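Local coordinates for protein aromatic amino acid beta-eliminating lyase/threonine aldolase (PDB 3LWS) that belongs to the beta-eliminating lyase family of pyridoxal-phosphate-dependent enzymes and carries its cofactor covalently bound to the chain, at residues 14-19 / 329-334; 306-311 / 349-354; 276-281 / 292-297; 60-65 / 215-220. All coordinates share one frame; numbering follows the deposited sequence.

Contact 1 of 4, residues 14-19 / 329-334; sequences GQISGH and TEISVG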
loop_
_atom_site.group_PDB
_atom_site.type_symbol
_atom_site.label_atom_id
_atom_site.label_comp_id
_atom_site.label_asym_id
_atom_site.label_seq_id
_atom_site.Cartn_x
_atom_site.Cartn_y
_atom_site.Cartn_z
ATOM N N GLY A 14 14.089 17.431 -22.495
ATOM C CA GLY A 14 12.939 16.712 -23.045
ATOM C C GLY A 14 13.314 15.287 -23.356
ATOM O O GLY A 14 14.496 14.979 -23.486
ATOM N N GLN A 15 12.309 14.428 -23.490
ATOM C CA GLN A 15 12.521 12.999 -23.693
ATOM C C GLN A 15 11.521 12.469 -24.693
ATOM O O GLN A 15 10.397 13.020 -24.810
ATOM C CB GLN A 15 12.340 12.215 -22.389
ATOM C CG GLN A 15 13.242 12.627 -21.272
ATOM C CD GLN A 15 12.676 13.775 -20.470
ATOM O OE1 GLN A 15 11.470 13.814 -20.204
ATOM N NE2 GLN A 15 13.540 14.722 -20.074
ATOM N N ILE A 16 11.914 11.396 -25.387
ATOM C CA ILE A 16 11.002 10.681 -26.260
ATOM C C ILE A 16 10.056 9.758 -25.466
ATOM O O ILE A 16 8.915 9.524 -25.885
ATOM C CB ILE A 16 11.737 9.902 -27.381
ATOM C CG1 ILE A 16 12.683 8.863 -26.798
ATOM C CG2 ILE A 16 12.506 10.906 -28.285
ATOM C CD1 ILE A 16 13.323 7.952 -27.820
ATOM N N SER A 17 10.523 9.242 -24.333
ATOM C CA SER A 17 9.758 8.265 -23.579
ATOM C C SER A 17 9.226 8.889 -22.338
ATOM O O SER A 17 9.762 9.874 -21.843
ATOM C CB SER A 17 10.602 7.064 -23.185
ATOM O OG SER A 17 11.643 7.462 -22.300
ATOM N N GLY A 18 8.158 8.294 -21.835
ATOM C CA GLY A 18 7.559 8.729 -20.581
ATOM C C GLY A 18 6.705 9.970 -20.602
ATOM O O GLY A 18 6.351 10.532 -21.659
ATOM N N HIS A 19 6.388 10.393 -19.393
ATOM C CA HIS A 19 5.464 11.458 -19.170
ATOM C C HIS A 19 6.104 12.700 -18.602
ATOM O O HIS A 19 5.412 13.692 -18.415
ATOM C CB HIS A 19 4.387 10.984 -18.201
ATOM C CG HIS A 19 3.358 10.122 -18.838
ATOM N ND1 HIS A 19 2.698 10.487 -19.987
ATOM C CD2 HIS A 19 2.852 8.923 -18.474
ATOM C CE1 HIS A 19 1.849 9.530 -20.324
ATOM N NE2 HIS A 19 1.930 8.566 -19.427
ATOM N N THR A 329 17.037 -1.229 -24.404
ATOM C CA THR A 329 16.287 -0.369 -23.515
ATOM C C THR A 329 14.826 -0.388 -23.937
ATOM O O THR A 329 14.487 -0.759 -25.076
ATOM C CB THR A 329 16.806 1.059 -23.509
ATOM O OG1 THR A 329 16.338 1.718 -22.320
ATOM C CG2 THR A 329 16.336 1.840 -24.766
ATOM N N GLU A 330 13.961 -0.007 -23.019
ATOM C CA GLU A 330 12.519 -0.028 -23.282
ATOM C C GLU A 330 11.993 1.420 -23.474
ATOM O O GLU A 330 12.271 2.295 -22.685
ATOM C CB GLU A 330 11.797 -0.721 -22.142
ATOM C CG GLU A 330 10.287 -0.798 -22.284
ATOM C CD GLU A 330 9.651 -1.615 -21.176
ATOM O OE1 GLU A 330 9.757 -2.862 -21.196
ATOM O OE2 GLU A 330 9.052 -0.998 -20.279
ATOM N N ILE A 331 11.255 1.646 -24.544
ATOM C CA ILE A 331 10.646 2.959 -24.826
ATOM C C ILE A 331 9.148 2.808 -24.638
ATOM O O ILE A 331 8.554 1.937 -25.257
ATOM C CB ILE A 331 10.880 3.364 -26.307
ATOM C CG1 ILE A 331 12.374 3.435 -26.657
ATOM C CG2 ILE A 331 10.136 4.668 -26.626
ATOM C CD1 ILE A 331 13.227 4.316 -25.772
ATOM N N SER A 332 8.534 3.638 -23.806
ATOM C CA SER A 332 7.062 3.707 -23.725
ATOM C C SER A 332 6.644 5.170 -23.969
ATOM O O SER A 332 7.039 6.050 -23.218
ATOM C CB SER A 332 6.582 3.253 -22.354
ATOM O OG SER A 332 6.870 1.859 -22.134
ATOM N N VAL A 333 5.867 5.438 -25.013
ATOM C CA VAL A 333 5.538 6.839 -25.369
ATOM C C VAL A 333 4.374 7.373 -24.512
ATOM O O VAL A 333 3.322 6.693 -24.311
ATOM C CB VAL A 333 5.272 7.012 -26.913
ATOM C CG1 VAL A 333 4.756 8.452 -27.271
ATOM C CG2 VAL A 333 6.512 6.709 -27.734
ATOM N N GLY A 334 4.556 8.612 -24.041
ATOM C CA GLY A 334 3.597 9.337 -23.216
ATOM C C GLY A 334 3.620 10.824 -23.550
ATOM O O GLY A 334 3.959 11.202 -24.669
HETATM O O HOH W 1 6.794 10.347 -24.228
#

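Contact 2 of 4, residues 306-311 / 349-354; sequences EQVQEE and FARLRQ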
loop_
_atom_site.group_PDB
_atom_site.type_symbol
_atom_site.label_atom_id
_atom_site.label_comp_id
_atom_site.label_asym_id
_atom_site.label_seq_id
_atom_site.Cartn_x
_atom_site.Cartn_y
_atom_site.Cartn_z
ATOM N N GLU A 306 25.572 9.147 -24.578
ATOM C CA GLU A 306 25.974 10.170 -23.642
ATOM C C GLU A 306 26.240 11.479 -24.396
ATOM O O GLU A 306 25.673 12.491 -24.083
ATOM C CB GLU A 306 27.260 9.749 -22.893
ATOM C CG GLU A 306 27.864 10.863 -21.999
ATOM C CD GLU A 306 29.233 10.534 -21.404
ATOM O OE1 GLU A 306 30.192 10.241 -22.172
ATOM O OE2 GLU A 306 29.357 10.601 -20.171
ATOM N N GLN A 307 27.119 11.423 -25.389
ATOM C CA GLN A 307 27.503 12.595 -26.153
ATOM C C GLN A 307 26.262 13.223 -26.806
ATOM O O GLN A 307 25.945 14.385 -26.549
ATOM C CB GLN A 307 28.559 12.217 -27.188
ATOM C CG GLN A 307 29.132 13.422 -27.923
ATOM C CD GLN A 307 30.261 13.086 -28.899
ATOM O OE1 GLN A 307 30.381 11.962 -29.393
ATOM N NE2 GLN A 307 31.079 14.080 -29.201
ATOM N N VAL A 308 25.527 12.414 -27.564
ATOM C CA VAL A 308 24.270 12.845 -28.202
ATOM C C VAL A 308 23.369 13.577 -27.232
ATOM O O VAL A 308 22.906 14.692 -27.525
ATOM C CB VAL A 308 23.498 11.634 -28.811
ATOM C CG1 VAL A 308 22.068 12.003 -29.167
ATOM C CG2 VAL A 308 24.224 11.074 -30.033
ATOM N N GLN A 309 23.164 12.980 -26.060
ATOM C CA GLN A 309 22.240 13.503 -25.073
ATOM C C GLN A 309 22.752 14.764 -24.395
ATOM O O GLN A 309 21.989 15.728 -24.246
ATOM C CB GLN A 309 21.798 12.404 -24.066
ATOM C CG GLN A 309 20.988 11.327 -24.788
ATOM C CD GLN A 309 20.485 10.159 -23.963
ATOM O OE1 GLN A 309 19.521 9.527 -24.375
ATOM N NE2 GLN A 309 21.110 9.867 -22.820
ATOM N N GLU A 310 24.037 14.779 -24.023
ATOM C CA GLU A 310 24.664 15.964 -23.417
ATOM C C GLU A 310 24.456 17.171 -24.298
ATOM O O GLU A 310 23.983 18.194 -23.830
ATOM C CB GLU A 310 26.177 15.755 -23.201
ATOM C CG GLU A 310 26.518 14.932 -21.970
ATOM C CD GLU A 310 28.001 14.523 -21.906
ATOM O OE1 GLU A 310 28.781 14.846 -22.846
ATOM O OE2 GLU A 310 28.373 13.874 -20.903
ATOM N N GLU A 311 24.769 17.008 -25.581
ATOM C CA GLU A 311 24.788 18.104 -26.533
ATOM C C GLU A 311 23.402 18.617 -26.869
ATOM O O GLU A 311 23.183 19.836 -26.823
ATOM C CB GLU A 311 25.482 17.690 -27.825
ATOM C CG GLU A 311 26.985 17.512 -27.667
ATOM C CD GLU A 311 27.626 16.942 -28.898
ATOM O OE1 GLU A 311 27.048 17.103 -30.000
ATOM O OE2 GLU A 311 28.698 16.318 -28.775
ATOM N N PHE A 349 17.571 13.905 -33.704
ATOM C CA PHE A 349 17.705 12.761 -34.563
ATOM C C PHE A 349 18.844 12.885 -35.567
ATOM O O PHE A 349 19.446 11.874 -35.930
ATOM C CB PHE A 349 16.367 12.407 -35.244
ATOM C CG PHE A 349 15.524 11.445 -34.432
ATOM C CD1 PHE A 349 15.907 10.123 -34.315
ATOM C CD2 PHE A 349 14.378 11.869 -33.769
ATOM C CE1 PHE A 349 15.171 9.220 -33.576
ATOM C CE2 PHE A 349 13.639 10.967 -33.013
ATOM C CZ PHE A 349 14.037 9.651 -32.917
ATOM N N ALA A 350 19.160 14.094 -36.029
ATOM C CA ALA A 350 20.341 14.261 -36.906
ATOM C C ALA A 350 21.624 13.984 -36.098
ATOM O O ALA A 350 22.545 13.284 -36.561
ATOM C CB ALA A 350 20.374 15.671 -37.523
ATOM N N ARG A 351 21.657 14.510 -34.873
ATOM C CA ARG A 351 22.791 14.264 -33.993
ATOM C C ARG A 351 22.934 12.793 -33.621
ATOM O O ARG A 351 24.062 12.276 -33.558
ATOM C CB ARG A 351 22.720 15.112 -32.732
ATOM C CG ARG A 351 24.003 15.013 -31.869
ATOM C CD ARG A 351 25.296 15.480 -32.610
ATOM N NE ARG A 351 26.499 15.102 -31.855
ATOM C CZ ARG A 351 27.157 13.944 -31.976
ATOM N NH1 ARG A 351 26.777 13.009 -32.850
ATOM N NH2 ARG A 351 28.222 13.718 -31.215
ATOM N N LEU A 352 21.808 12.128 -33.385
ATOM C CA LEU A 352 21.791 10.698 -33.140
ATOM C C LEU A 352 22.236 9.968 -34.406
ATOM O O LEU A 352 23.044 9.048 -34.334
ATOM C CB LEU A 352 20.406 10.230 -32.659
ATOM C CG LEU A 352 20.265 8.720 -32.409
ATOM C CD1 LEU A 352 21.193 8.261 -31.263
ATOM C CD2 LEU A 352 18.811 8.358 -32.149
ATOM N N ARG A 353 21.744 10.399 -35.572
ATOM C CA ARG A 353 22.189 9.837 -36.859
ATOM C C ARG A 353 23.706 9.950 -37.064
ATOM O O ARG A 353 24.327 9.025 -37.574
ATOM C CB ARG A 353 21.450 10.485 -38.049
ATOM C CG ARG A 353 20.341 9.623 -38.632
ATOM C CD ARG A 353 19.677 10.209 -39.892
ATOM N NE ARG A 353 18.483 10.969 -39.549
ATOM C CZ ARG A 353 18.386 12.293 -39.469
ATOM N NH1 ARG A 353 19.385 13.101 -39.774
ATOM N NH2 ARG A 353 17.239 12.818 -39.104
ATOM N N GLN A 354 24.286 11.076 -36.654
ATOM C CA GLN A 354 25.753 11.246 -36.685
ATOM C C GLN A 354 26.505 10.216 -35.806
ATOM O O GLN A 354 27.607 9.850 -36.134
ATOM C CB GLN A 354 26.169 12.659 -36.236
ATOM C CG GLN A 354 26.171 13.733 -37.305
ATOM C CD GLN A 354 26.763 15.065 -36.789
ATOM O OE1 GLN A 354 27.282 15.157 -35.665
ATOM N NE2 GLN A 354 26.688 16.092 -37.621
#

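Contact 3 of 4, residues 276-281 / 292-297; sequences PGVHTT and LHFDGQ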
loop_
_atom_site.group_PDB
_atom_site.type_symbol
_atom_site.label_atom_id
_atom_site.label_comp_id
_atom_site.label_asym_id
_atom_site.label_seq_id
_atom_site.Cartn_x
_atom_site.Cartn_y
_atom_site.Cartn_z
ATOM N N PRO A 276 21.925 2.493 -38.765
ATOM C CA PRO A 276 22.724 1.258 -38.867
ATOM C C PRO A 276 23.152 0.800 -37.479
ATOM O O PRO A 276 23.553 1.632 -36.665
ATOM C CB PRO A 276 23.952 1.668 -39.703
ATOM C CG PRO A 276 23.957 3.217 -39.715
ATOM C CD PRO A 276 22.730 3.711 -39.009
ATOM N N GLY A 277 23.036 -0.506 -37.235
ATOM C CA GLY A 277 23.373 -1.123 -35.947
ATOM C C GLY A 277 22.273 -1.031 -34.885
ATOM O O GLY A 277 22.523 -1.298 -33.713
ATOM N N VAL A 278 21.052 -0.657 -35.299
ATOM C CA VAL A 278 19.957 -0.365 -34.361
ATOM C C VAL A 278 18.678 -0.929 -34.877
ATOM O O VAL A 278 18.332 -0.657 -36.017
ATOM C CB VAL A 278 19.686 1.141 -34.247
ATOM C CG1 VAL A 278 18.493 1.387 -33.338
ATOM C CG2 VAL A 278 20.919 1.887 -33.722
ATOM N N HIS A 279 17.946 -1.679 -34.059
ATOM C CA HIS A 279 16.572 -2.028 -34.429
ATOM C C HIS A 279 15.601 -2.083 -33.249
ATOM O O HIS A 279 16.006 -2.040 -32.067
ATOM C CB HIS A 279 16.530 -3.327 -35.247
ATOM C CG HIS A 279 16.784 -4.557 -34.453
ATOM N ND1 HIS A 279 18.057 -5.000 -34.182
ATOM C CD2 HIS A 279 15.942 -5.499 -33.962
ATOM C CE1 HIS A 279 17.990 -6.141 -33.520
ATOM N NE2 HIS A 279 16.719 -6.464 -33.368
ATOM N N THR A 280 14.311 -2.118 -33.573
ATOM C CA THR A 280 13.303 -2.293 -32.537
ATOM C C THR A 280 12.735 -3.709 -32.571
ATOM O O THR A 280 12.857 -4.424 -33.564
ATOM C CB THR A 280 12.199 -1.188 -32.564
ATOM O OG1 THR A 280 11.368 -1.319 -33.715
ATOM C CG2 THR A 280 12.831 0.233 -32.531
ATOM N N THR A 281 12.189 -4.121 -31.440
ATOM C CA THR A 281 11.482 -5.375 -31.298
ATOM C C THR A 281 10.239 -4.957 -30.522
ATOM O O THR A 281 10.365 -4.323 -29.473
ATOM C CB THR A 281 12.316 -6.420 -30.517
ATOM O OG1 THR A 281 12.453 -5.984 -29.157
ATOM C CG2 THR A 281 13.700 -6.596 -31.152
ATOM N N LEU A 292 14.282 -1.204 -27.784
ATOM C CA LEU A 292 15.259 -0.610 -28.672
ATOM C C LEU A 292 16.588 -1.317 -28.409
ATOM O O LEU A 292 17.176 -1.129 -27.346
ATOM C CB LEU A 292 15.381 0.882 -28.373
ATOM C CG LEU A 292 16.394 1.677 -29.193
ATOM C CD1 LEU A 292 16.037 1.611 -30.679
ATOM C CD2 LEU A 292 16.425 3.119 -28.683
ATOM N N HIS A 293 17.020 -2.094 -29.393
ATOM C CA HIS A 293 18.260 -2.880 -29.431
ATOM C C HIS A 293 19.389 -2.224 -30.262
ATOM O O HIS A 293 19.164 -1.848 -31.430
ATOM C CB HIS A 293 17.948 -4.172 -30.174
ATOM C CG HIS A 293 17.036 -5.096 -29.442
ATOM N ND1 HIS A 293 17.196 -6.461 -29.464
ATOM C CD2 HIS A 293 15.955 -4.859 -28.669
ATOM C CE1 HIS A 293 16.248 -7.024 -28.735
ATOM N NE2 HIS A 293 15.495 -6.069 -28.228
ATOM N N PHE A 294 20.587 -2.151 -29.684
ATOM C CA PHE A 294 21.795 -1.674 -30.314
ATOM C C PHE A 294 22.800 -2.838 -30.385
ATOM O O PHE A 294 23.083 -3.478 -29.363
ATOM C CB PHE A 294 22.441 -0.549 -29.478
ATOM C CG PHE A 294 21.542 0.633 -29.227
ATOM C CD1 PHE A 294 20.684 0.669 -28.130
ATOM C CD2 PHE A 294 21.554 1.716 -30.083
ATOM C CE1 PHE A 294 19.849 1.763 -27.913
ATOM C CE2 PHE A 294 20.731 2.806 -29.856
ATOM C CZ PHE A 294 19.886 2.831 -28.783
ATOM N N ASP A 295 23.368 -3.076 -31.559
ATOM C CA ASP A 295 24.471 -4.021 -31.694
ATOM C C ASP A 295 25.648 -3.449 -30.883
ATOM O O ASP A 295 25.892 -2.243 -30.889
ATOM C CB ASP A 295 24.855 -4.250 -33.171
ATOM C CG ASP A 295 23.884 -5.228 -33.925
ATOM O OD1 ASP A 295 23.039 -5.925 -33.310
ATOM O OD2 ASP A 295 23.998 -5.323 -35.167
ATOM N N GLY A 296 26.320 -4.317 -30.151
ATOM C CA GLY A 296 27.401 -3.906 -29.276
ATOM C C GLY A 296 26.885 -3.842 -27.840
ATOM O O GLY A 296 25.705 -3.900 -27.599
ATOM N N GLN A 297 27.788 -3.681 -26.890
ATOM C CA GLN A 297 27.443 -3.727 -25.471
ATOM C C GLN A 297 27.454 -2.299 -24.927
ATOM O O GLN A 297 27.942 -1.353 -25.609
ATOM C CB GLN A 297 28.447 -4.626 -24.727
ATOM C CG GLN A 297 28.692 -6.082 -25.281
ATOM C CD GLN A 297 27.524 -7.087 -25.118
ATOM O OE1 GLN A 297 27.528 -8.158 -25.736
ATOM N NE2 GLN A 297 26.521 -6.736 -24.336
HETATM O O HOH W 2 24.776 -0.055 -32.148
#

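Contact 4 of 4, residues 60-65 / 215-220; sequences LGMDDA and ILAGPA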
loop_
_atom_site.group_PDB
_atom_site.type_symbol
_atom_site.label_atom_id
_atom_site.label_comp_id
_atom_site.label_asym_id
_atom_site.label_seq_id
_atom_site.Cartn_x
_atom_site.Cartn_y
_atom_site.Cartn_z
ATOM N N LEU A 60 -14.637 -1.886 -17.325
ATOM C CA LEU A 60 -14.227 -3.226 -17.742
ATOM C C LEU A 60 -15.411 -4.163 -17.979
ATOM O O LEU A 60 -15.214 -5.266 -18.408
ATOM C CB LEU A 60 -13.256 -3.814 -16.714
ATOM C CG LEU A 60 -11.976 -2.982 -16.516
ATOM C CD1 LEU A 60 -11.172 -3.449 -15.295
ATOM C CD2 LEU A 60 -11.104 -3.002 -17.764
ATOM N N GLY A 61 -16.636 -3.729 -17.688
ATOM C CA GLY A 61 -17.834 -4.573 -17.909
ATOM C C GLY A 61 -17.896 -5.802 -17.018
ATOM O O GLY A 61 -18.329 -6.853 -17.456
HETATM N N MSE A 62 -17.462 -5.652 -15.767
HETATM C CA MSE A 62 -17.461 -6.728 -14.771
HETATM C C MSE A 62 -18.436 -6.369 -13.654
HETATM O O MSE A 62 -18.721 -5.184 -13.440
HETATM C CB MSE A 62 -16.068 -6.881 -14.139
HETATM C CG MSE A 62 -14.959 -7.343 -15.139
HETATM SE SE MSE A 62 -15.115 -9.191 -15.719
HETATM C CE MSE A 62 -14.748 -8.764 -17.577
ATOM N N ASP A 63 -18.874 -7.394 -12.918
ATOM C CA ASP A 63 -19.861 -7.254 -11.855
ATOM C C ASP A 63 -19.359 -6.299 -10.753
ATOM O O ASP A 63 -20.128 -5.584 -10.148
ATOM C CB ASP A 63 -20.128 -8.612 -11.165
ATOM C CG ASP A 63 -20.946 -9.606 -12.010
ATOM O OD1 ASP A 63 -21.371 -9.286 -13.141
ATOM O OD2 ASP A 63 -21.139 -10.742 -11.491
ATOM N N ASP A 64 -18.062 -6.313 -10.471
ATOM C CA ASP A 64 -17.531 -5.550 -9.346
ATOM C C ASP A 64 -16.022 -5.307 -9.634
ATOM O O ASP A 64 -15.470 -5.908 -10.557
ATOM C CB ASP A 64 -17.793 -6.353 -8.069
ATOM C CG ASP A 64 -17.581 -5.554 -6.776
ATOM O OD1 ASP A 64 -17.447 -4.323 -6.798
ATOM O OD2 ASP A 64 -17.572 -6.202 -5.701
ATOM N N ALA A 65 -15.395 -4.388 -8.904
ATOM C CA ALA A 65 -13.952 -4.144 -9.028
ATOM C C ALA A 65 -13.418 -3.742 -7.674
ATOM O O ALA A 65 -14.152 -3.161 -6.866
ATOM C CB ALA A 65 -13.652 -3.071 -10.090
ATOM N N ILE A 215 -6.563 -1.799 -10.179
ATOM C CA ILE A 215 -7.905 -2.352 -10.067
ATOM C C ILE A 215 -7.900 -3.835 -10.485
ATOM O O ILE A 215 -7.366 -4.176 -11.487
ATOM C CB ILE A 215 -8.950 -1.551 -10.927
ATOM C CG1 ILE A 215 -9.429 -0.293 -10.201
ATOM C CG2 ILE A 215 -10.116 -2.426 -11.271
ATOM C CD1 ILE A 215 -10.468 -0.505 -9.095
ATOM N N LEU A 216 -8.474 -4.691 -9.643
ATOM C CA LEU A 216 -8.751 -6.088 -9.945
ATOM C C LEU A 216 -10.258 -6.199 -10.107
ATOM O O LEU A 216 -10.985 -5.860 -9.181
ATOM C CB LEU A 216 -8.340 -6.975 -8.766
ATOM C CG LEU A 216 -8.748 -8.450 -8.888
ATOM C CD1 LEU A 216 -8.078 -9.073 -10.150
ATOM C CD2 LEU A 216 -8.364 -9.203 -7.565
ATOM N N ALA A 217 -10.724 -6.641 -11.261
ATOM C CA ALA A 217 -12.161 -6.692 -11.524
ATOM C C ALA A 217 -12.572 -8.090 -11.990
ATOM O O ALA A 217 -11.795 -8.839 -12.595
ATOM C CB ALA A 217 -12.555 -5.630 -12.527
ATOM N N GLY A 218 -13.822 -8.416 -11.714
ATOM C CA GLY A 218 -14.381 -9.738 -12.030
ATOM C C GLY A 218 -15.778 -9.938 -11.455
ATOM O O GLY A 218 -16.465 -8.968 -11.140
ATOM N N PRO A 219 -16.216 -11.203 -11.316
ATOM C CA PRO A 219 -17.532 -11.467 -10.708
ATOM C C PRO A 219 -17.634 -10.930 -9.270
ATOM O O PRO A 219 -16.615 -10.799 -8.567
ATOM C CB PRO A 219 -17.614 -13.008 -10.702
ATOM C CG PRO A 219 -16.580 -13.471 -11.669
ATOM C CD PRO A 219 -15.496 -12.450 -11.627
ATOM N N ALA A 220 -18.866 -10.684 -8.840
ATOM C CA ALA A 220 -19.188 -10.250 -7.496
ATOM C C ALA A 220 -18.545 -11.072 -6.375
ATOM O O ALA A 220 -17.859 -10.476 -5.509
ATOM C CB ALA A 220 -20.733 -10.182 -7.322
HETATM O O HOH W 3 -19.430 -8.032 -4.854
#

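Contact 1 of 4, residues 14-19 / 329-334
Ile16 holds CG1 between its backbone N and carbonyl carbon (chi1 60°), and the extended second torsion (chi2 173°) carries CD1 on to Ile331. Ile331 places its own CG1 differently, anti to the carbonyl carbon, and the two chains cross obliquely, with Ile16 CD1 4.2 Å from Ile331 CD1. Branched, wholly apolar residues suit this buried spot, where Ile16 also packs on Phe272 of helix 258-273. His19 sets CG anti to its carbonyl carbon, and the ring meets Gly334 obliquely, with His19 CE1 3.4 Å from Gly334 CA. Gly334 suits so close an approach because it has no side chain. Both ring nitrogens are held, ND1 by the backbone N of Asp335 and NE2 by the carbonyl O of Gly207, which fixes the rotation of the imidazole.

Between these two ends the backbones meet. Gly18 N gives an almost straight bond (178°) to Ser332 O at 2.9 Å, and the positive phi that brings Gly18 into this position favours glycine. Ser17 stays close to the same carbonyl, its CA 3.5 Å from Ser332 O. A water accepts a bond from Gly334 N at 2.8 Å and lies 2.6 Å from Gly18 O, with Ile16 O also within bonding distance, and so joins the two backbones next to the direct bond. An N-terminal segment laid against the end of a small-domain strand, with His19 bonded to Gly207, the residue after the cofactor-bearing Lys206, is consistent with the fold-type I architecture of pyridoxal-phosphate enzymes.

Contact 2 of 4, residues 306-311 / 349-354
Arg351 reaches across to Glu311 and Gln307, which stand one turn apart on helix 298-312, and meets each at a different inclination. Its CG is anti to the backbone N and the chain bends at chi2 (60°). The guanidinium is turned 42° from the carboxylate of Glu311. Arg351 NE gives a salt-bridging hydrogen bond of 2.8 Å to Glu311 OE1; the acceptor lies in the guanidinium plane, whereas the donor comes in from above the carboxylate plane. The amide of Gln307 crosses the arginine chain at about a right angle, and Gln307 CD sits 3.1 Å from Arg351 NH2 at the guanidinium edge. Gln307 OE1 makes a poor angle with NH2, so this is packing rather than a bond. Instead Gln307 NE2 bonds weakly to Glu311 OE2 at 3.3 Å.

Val308 CG2 lies over one guanidinium face, near its rim, and 3.7 Å from Arg351 O; Val308 CG1 is 4.3 Å from Leu352 CB. A short branched residue suits the place where the antiparallel helices, axes 9.5 Å apart and inclined at 155°, run close.

The chemistry implies two helices joined by a narrow apolar seam and one charged bond on its solvent-facing side, where solvent would be expected to weaken the electrostatic gain.

Contact 3 of 4, residues 276-281 / 292-297
His293 receives the CG2 methyl of Thr281 over one face of its imidazole, 3.6 Å from the ring centroid, in a CH-pi contact. The ring of His279 is covered in the same manner: His293 CB lies over one face, 4.0 Å from the centroid. The two imidazoles themselves meet obliquely, with planes at 45°, and Tyr326 lies nearly parallel to the His293 ring from the next strand. These contacts belong to a beta hairpin, strands 278-281 and 289-295, in which the first strand lies outermost in the antiparallel sheet of the small C-terminal domain.

On the other side of the hairpin the residues are apolar or nearly so. Phe294 lies side by side with Val278, pointing the same way, and its CD2 is 3.7 Å from Val278 CG2. The other methyl of Val278, CG1, touches Leu292 CD1 at 3.6 Å. Apolar, beta-branched and aromatic residues suit the buried face, which packs against helix 258-273, where Leu292 and Thr280 both reach Phe272. The histidines suit the opposite, more exposed face, where flat polar rings can lie across neighbouring side chains.

The backbone register is set by the hydrogen-bonded pair His279 and His293: His279 N bonds to His293 O, and His293 N to His279 O at 2.9 Å. Gly277, whose positive phi favours glycine, lies just before the strand, its carbonyl O accepting from Asp295 N at 2.9 Å. That oxygen also accepts a hydrogen bond from a water 3.0 Å away, which donates a second one to Asp295 O at 2.8 Å.

Contact 4 of 4, residues 60-65 / 215-220
Asp64 and Gly218 carry the backbone bonds of this contact: Asp64 N to Gly218 O and Gly218 N to Asp64 O, both 3.2 Å. Asp63 and Asp64 together face Gly218, a classic beta bulge that accommodates an extra residue where strand 64-68 begins. Just before it, Gly61 supplies the positive phi of the Schellman motif closing helix 49-60.

Apolar contacts follow on the buried side. Ala65 CB and Ala217 CB lie 3.7 Å apart in a non-hydrogen-bonded pair whose CA atoms are only 4.0 Å apart, close quarters that suit small residues. Leu60 CD1 covers Ala217 CB at 3.8 Å, and Ile215 CG2 reaches Ala65 CB. Strand 64-68 is outermost within this chain in the seven-stranded mixed sheet of the large domain, and 214-218 runs antiparallel to both of its neighbours, as in fold-type I enzymes. Met62, present as selenomethionine, bends at chi2 (-71°) and lays SE 3.8 Å from Gly218 CA.

The polar contacts involve the two aspartates and the start of helix 220-232. Asp63 OD2 accepts a weak bond from Ala220 N, in the first turn of that helix. Asp64 OD2 forms a salt bridge with Arg227 and accepts from a water 2.7 Å away, which also donates to Ala220 O.

Along the chain, contact 1 spans nearly everything: contacts 4 and 3 are nested, in that order, inside the loop it closes, while contact 2 interlocks with it because residues 306-311 precede 329-334 and 349-354 follow. Contacts 1 and 3 share the four-stranded antiparallel sheet, where strands 289-295 and 326-332 are neighbours; Thr329 O and Leu292 N probably bond there. Their centres are 17 Å apart, and contact 2 lies 16 Å from each. Contact 4 stands apart in the seven-stranded sheet, its centre 31 Å from that of contact 1 and 47 Å from contact 2. Three contacts thus build the small domain, with contact 1 bringing in the N-terminal segment, and one builds the large domain.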